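Local coordinates for protein xylulokinase (Brucella ovis, PDB 5VM1) that probably phosphorylates D-xylulose to D-xylulose 5-phosphate at the expense of ATP, as a sugar kinase of the FGGY family, at residues 326-331 / 409-414; 33-37 / 62-67. The contacts are given in a common frame with arbitrary orientation. Numbering follows the deposited sequence.

The two contacts sit in different halves of this FGGY kinase, whose two domains both belong to the actin-like ATPase clan. Interaction 2 comes first along the chain and is complete before interaction 1 begins. It lies in the N-terminal domain, where helix 53-70 packs on strand 31-38, an outermost strand of the six-stranded sheet. Interaction 1 lies in the C-terminal domain, where the loop after helix 319-326 covers the start of helix 409-419, a helix that connects strands 399-402 and 423-426 of the other sheet. Their centres are 38 Å apart and their nearest atoms about 22 Å, so each contact packs its own domain and neither bridges the two.

Interaction 1 of 2, residues 326-331 / 409-414; sequences LGETLK and TYWLKA
In the C-terminal actin-like domain of this FGGY kinase, an irregular loop wraps around the buried ring of Tyr-410 (chi1 -161°), on the first turn of helix 409-419. Leu-326, the last helical residue of 319-326, lays CD2 over one ring face, a CH-pi contact 3.6 Å from the centroid and 6° off the normal. Gly-327 then leaves the helix with phi/psi 105/-176, where a CB would jam against the preceding carbonyl; its O sits at the ring edge, 3.4 Å from Tyr-410 CD2. Glu-328 (m, m), its CA 5.3 Å from Tyr-410 CA, accepts two hydrogen bonds: OE1 from Thr-409 OG1 (3.0 Å) and O from Lys-413 NZ (3.1 Å). Thr-329 directs its CB away. Leu-330 (t, p) covers the opposite ring face, CD1 4.0 Å from the centroid, and meets Ala-414 CB at 3.9 Å; a water accepts from Leu-330 N at 2.6 Å. Finally, Lys-331 N donates to Tyr-410 OH at 3.0 Å, with an N-H...O angle of 154°.

Interaction 2 of 2, residues 33-37 / 62-67; sequences GAAHG and TAIEAL
A helix running obliquely along one face of an edge strand makes this contact, part of the alpha/beta layering of the N-terminal actin-like domain in FGGY kinases. Strand 33-37 is extended (phi -127 to -175°, psi 126 to 165°), and helix 62-67 runs roughly antiparallel to it: the N-to-C directions differ by 148° and the axes approach to 6.8 Å. Ala-35 and Ala-63 set the register, with their CA atoms 4.9 Å apart.

Thr-62 (m) begins the helical side, its CG2 4.3 Å from Gly-37 CA and 4.1 Å from His-36 O, while its OG1 bonds back to Lys-58 O. Ala-63 lies closest to the strand's middle: its O is 3.4 Å from Ala-35 CB, the two CB atoms are 4.0 Å apart, and its own CB is 4.1 Å from Gly-37 N. Ile-64 points away. About one turn after Ala-63, Ala-66 CB reaches Ala-35 CB at 4.2 Å. Leu-67 (t, p) brings CD1 against the strand backbone, 3.5 Å from Gly-33 C, 3.3 Å from Ala-34 N and 4.1 Å from Ala-35 CB.

The strand turns Ala-35 toward the helix and Ala-34 and His-36 away; the His-36 side chain lies about 8 Å from that of Asp-14, a residue predicted to matter for activity. An ideal CB at Gly-33 would be tight against Leu-67 CD1 (3.5 Å), while one at Gly-37 would merely touch Thr-62 CB (3.8 Å). Gly-33, Ala-35 and Gly-37 pair through backbone hydrogen bonds with Leu-24, Ala-22 and Val-20 of strand 19-26. Small residues on the helix-facing side permit the close approach, and the helix is held here by apolar packing without directional polar bonds.

Interaction 1 of 2, residues 326-331 / 409-414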
loop_
_atom_site.group_PDB
_atom_site.type_symbol
_atom_site.label_atom_id
_atom_site.label_comp_id
_atom_site.label_asym_id
_atom_site.label_seq_id
_atom_site.Cartn_x
_atom_site.Cartn_y
_atom_site.Cartn_z
ATOM N N LEU A 326 -22.744 14.560 12.291
ATOM C CA LEU A 326 -21.903 15.752 12.195
ATOM C C LEU A 326 -22.311 16.639 11.020
ATOM O O LEU A 326 -22.337 17.872 11.141
ATOM C CB LEU A 326 -20.449 15.327 12.066
ATOM C CG LEU A 326 -19.397 16.415 12.108
ATOM C CD1 LEU A 326 -19.500 17.210 13.400
ATOM C CD2 LEU A 326 -18.027 15.759 11.964
ATOM N N GLY A 327 -22.648 16.035 9.884
ATOM C CA GLY A 327 -23.196 16.768 8.756
ATOM C C GLY A 327 -22.208 16.979 7.623
ATOM O O GLY A 327 -21.049 16.545 7.652
ATOM N N GLU A 328 -22.692 17.728 6.626
ATOM C CA GLU A 328 -21.931 18.022 5.421
ATOM C C GLU A 328 -21.205 19.364 5.467
ATOM O O GLU A 328 -20.247 19.553 4.708
ATOM C CB GLU A 328 -22.864 18.018 4.192
ATOM C CG GLU A 328 -23.790 16.797 4.031
ATOM C CD GLU A 328 -23.096 15.563 3.463
ATOM O OE1 GLU A 328 -22.614 15.594 2.307
ATOM O OE2 GLU A 328 -23.051 14.545 4.179
ATOM N N THR A 329 -21.574 20.259 6.381
ATOM C CA THR A 329 -20.977 21.586 6.464
ATOM C C THR A 329 -19.811 21.599 7.453
ATOM O O THR A 329 -19.935 21.114 8.587
ATOM C CB THR A 329 -22.032 22.618 6.863
ATOM O OG1 THR A 329 -23.012 22.709 5.822
ATOM C CG2 THR A 329 -21.393 23.991 7.073
ATOM N N LEU A 330 -18.660 22.097 6.995
ATOM C CA LEU A 330 -17.482 22.176 7.847
ATOM C C LEU A 330 -17.706 23.199 8.953
ATOM O O LEU A 330 -18.280 24.273 8.727
ATOM C CB LEU A 330 -16.242 22.551 7.038
ATOM C CG LEU A 330 -14.891 22.234 7.702
ATOM C CD1 LEU A 330 -14.609 20.732 7.688
ATOM C CD2 LEU A 330 -13.742 22.977 7.055
ATOM N N LYS A 331 -17.286 22.841 10.161
ATOM C CA LYS A 331 -17.353 23.707 11.331
ATOM C C LYS A 331 -15.956 24.159 11.741
ATOM O O LYS A 331 -14.962 23.464 11.497
ATOM C CB LYS A 331 -18.005 22.975 12.500
ATOM C CG LYS A 331 -19.443 22.577 12.257
ATOM C CD LYS A 331 -19.940 21.779 13.432
ATOM C CE LYS A 331 -21.269 21.105 13.153
ATOM N NZ LYS A 331 -21.512 20.123 14.256
ATOM N N THR A 409 -18.068 13.491 3.386
ATOM C CA THR A 409 -17.894 14.851 2.892
ATOM C C THR A 409 -17.226 15.731 3.946
ATOM O O THR A 409 -16.397 16.590 3.622
ATOM C CB THR A 409 -19.248 15.437 2.482
ATOM O OG1 THR A 409 -19.881 14.571 1.536
ATOM C CG2 THR A 409 -19.069 16.792 1.860
ATOM N N TYR A 410 -17.578 15.543 5.217
ATOM C CA TYR A 410 -16.940 16.338 6.258
ATOM C C TYR A 410 -15.444 16.086 6.273
ATOM O O TYR A 410 -14.649 17.030 6.325
ATOM C CB TYR A 410 -17.544 16.038 7.634
ATOM C CG TYR A 410 -17.264 17.130 8.639
ATOM C CD1 TYR A 410 -16.012 17.258 9.225
ATOM C CD2 TYR A 410 -18.254 18.060 8.976
ATOM C CE1 TYR A 410 -15.749 18.266 10.124
ATOM C CE2 TYR A 410 -18.003 19.075 9.880
ATOM C CZ TYR A 410 -16.743 19.176 10.450
ATOM O OH TYR A 410 -16.470 20.191 11.343
ATOM N N TRP A 411 -15.044 14.810 6.215
ATOM C CA TRP A 411 -13.623 14.474 6.311
ATOM C C TRP A 411 -12.833 15.092 5.178
ATOM O O TRP A 411 -11.697 15.529 5.384
ATOM C CB TRP A 411 -13.404 12.962 6.309
ATOM C CG TRP A 411 -12.340 12.537 7.270
ATOM C CD1 TRP A 411 -11.405 13.335 7.875
ATOM C CD2 TRP A 411 -12.161 11.224 7.813
ATOM N NE1 TRP A 411 -10.635 12.586 8.743
ATOM C CE2 TRP A 411 -11.084 11.289 8.724
ATOM C CE3 TRP A 411 -12.799 9.994 7.608
ATOM C CZ2 TRP A 411 -10.639 10.173 9.425
ATOM C CZ3 TRP A 411 -12.345 8.891 8.301
ATOM C CH2 TRP A 411 -11.281 8.985 9.194
ATOM N N LEU A 412 -13.408 15.109 3.969
ATOM C CA LEU A 412 -12.709 15.661 2.809
ATOM C C LEU A 412 -12.549 17.167 2.920
ATOM O O LEU A 412 -11.483 17.704 2.588
ATOM C CB LEU A 412 -13.444 15.300 1.519
ATOM C CG LEU A 412 -13.513 13.811 1.225
ATOM C CD1 LEU A 412 -14.268 13.594 -0.060
ATOM C CD2 LEU A 412 -12.105 13.245 1.133
ATOM N N LYS A 413 -13.600 17.865 3.367
ATOM C CA LYS A 413 -13.493 19.308 3.565
ATOM C C LYS A 413 -12.501 19.626 4.677
ATOM O O LYS A 413 -11.744 20.595 4.585
ATOM C CB LYS A 413 -14.864 19.898 3.895
ATOM C CG LYS A 413 -15.874 19.756 2.784
ATOM C CD LYS A 413 -17.006 20.738 2.930
ATOM C CE LYS A 413 -18.145 20.397 2.005
ATOM N NZ LYS A 413 -19.337 21.206 2.304
ATOM N N ALA A 414 -12.465 18.795 5.716
ATOM C CA ALA A 414 -11.494 18.997 6.781
ATOM C C ALA A 414 -10.064 18.812 6.279
ATOM O O ALA A 414 -9.185 19.619 6.602
ATOM C CB ALA A 414 -11.785 18.050 7.942
HETATM O O HOH W 1 -18.438 23.381 4.759
#

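Interaction 2 of 2, residues 33-37 / 62-67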
loop_
_atom_site.group_PDB
_atom_site.type_symbol
_atom_site.label_atom_id
_atom_site.label_comp_id
_atom_site.label_asym_id
_atom_site.label_seq_id
_atom_site.Cartn_x
_atom_site.Cartn_y
_atom_site.Cartn_z
ATOM N N GLY A 33 -15.395 -7.323 -16.686
ATOM C CA GLY A 33 -15.893 -8.185 -15.637
ATOM C C GLY A 33 -14.840 -8.294 -14.557
ATOM O O GLY A 33 -13.671 -7.952 -14.765
ATOM N N ALA A 34 -15.277 -8.787 -13.404
ATOM C CA ALA A 34 -14.398 -8.933 -12.255
ATOM C C ALA A 34 -14.885 -10.096 -11.413
ATOM O O ALA A 34 -16.079 -10.387 -11.374
ATOM C CB ALA A 34 -14.363 -7.668 -11.403
ATOM N N ALA A 35 -13.957 -10.751 -10.725
ATOM C CA ALA A 35 -14.326 -11.865 -9.862
ATOM C C ALA A 35 -13.400 -11.866 -8.658
ATOM O O ALA A 35 -12.300 -11.312 -8.695
ATOM C CB ALA A 35 -14.281 -13.210 -10.590
ATOM N N HIS A 36 -13.862 -12.505 -7.587
ATOM C CA HIS A 36 -13.164 -12.528 -6.311
ATOM C C HIS A 36 -12.999 -13.966 -5.839
ATOM O O HIS A 36 -13.910 -14.788 -5.982
ATOM C CB HIS A 36 -13.940 -11.723 -5.254
ATOM C CG HIS A 36 -13.118 -11.330 -4.071
ATOM N ND1 HIS A 36 -13.180 -11.997 -2.864
ATOM C CD2 HIS A 36 -12.208 -10.340 -3.908
ATOM C CE1 HIS A 36 -12.343 -11.433 -2.009
ATOM N NE2 HIS A 36 -11.740 -10.427 -2.619
ATOM N N GLY A 37 -11.859 -14.238 -5.214
ATOM C CA GLY A 37 -11.616 -15.496 -4.544
ATOM C C GLY A 37 -11.168 -15.207 -3.132
ATOM O O GLY A 37 -10.235 -14.427 -2.938
ATOM N N THR A 62 -10.113 -19.767 -8.677
ATOM C CA THR A 62 -11.544 -19.562 -8.507
ATOM C C THR A 62 -11.991 -18.332 -9.274
ATOM O O THR A 62 -12.955 -18.381 -10.046
ATOM C CB THR A 62 -11.870 -19.429 -7.011
ATOM O OG1 THR A 62 -11.848 -20.722 -6.389
ATOM C CG2 THR A 62 -13.228 -18.761 -6.771
ATOM N N ALA A 63 -11.267 -17.226 -9.110
ATOM C CA ALA A 63 -11.661 -15.984 -9.766
ATOM C C ALA A 63 -11.410 -16.026 -11.275
ATOM O O ALA A 63 -12.198 -15.473 -12.046
ATOM C CB ALA A 63 -10.936 -14.800 -9.118
ATOM N N ILE A 64 -10.340 -16.684 -11.731
ATOM C CA ILE A 64 -10.097 -16.755 -13.172
ATOM C C ILE A 64 -11.191 -17.546 -13.869
ATOM O O ILE A 64 -11.817 -17.054 -14.813
ATOM C CB ILE A 64 -8.724 -17.369 -13.481
ATOM C CG1 ILE A 64 -7.599 -16.387 -13.178
ATOM C CG2 ILE A 64 -8.668 -17.814 -14.940
ATOM C CD1 ILE A 64 -6.239 -17.007 -13.369
ATOM N N GLU A 65 -11.450 -18.779 -13.420
ATOM C CA GLU A 65 -12.439 -19.575 -14.144
ATOM C C GLU A 65 -13.820 -18.954 -14.011
ATOM O O GLU A 65 -14.587 -18.931 -14.982
ATOM C CB GLU A 65 -12.439 -21.039 -13.678
ATOM N N ALA A 66 -14.124 -18.372 -12.846
ATOM C CA ALA A 66 -15.393 -17.669 -12.685
ATOM C C ALA A 66 -15.515 -16.508 -13.664
ATOM O O ALA A 66 -16.605 -16.227 -14.185
ATOM C CB ALA A 66 -15.524 -17.161 -11.251
ATOM N N LEU A 67 -14.404 -15.822 -13.922
ATOM C CA LEU A 67 -14.383 -14.769 -14.929
ATOM C C LEU A 67 -14.460 -15.351 -16.338
ATOM O O LEU A 67 -15.212 -14.851 -17.182
ATOM C CB LEU A 67 -13.122 -13.922 -14.751
ATOM C CG LEU A 67 -13.173 -12.510 -15.317
ATOM C CD1 LEU A 67 -14.082 -11.708 -14.453
ATOM C CD2 LEU A 67 -11.790 -11.901 -15.377
#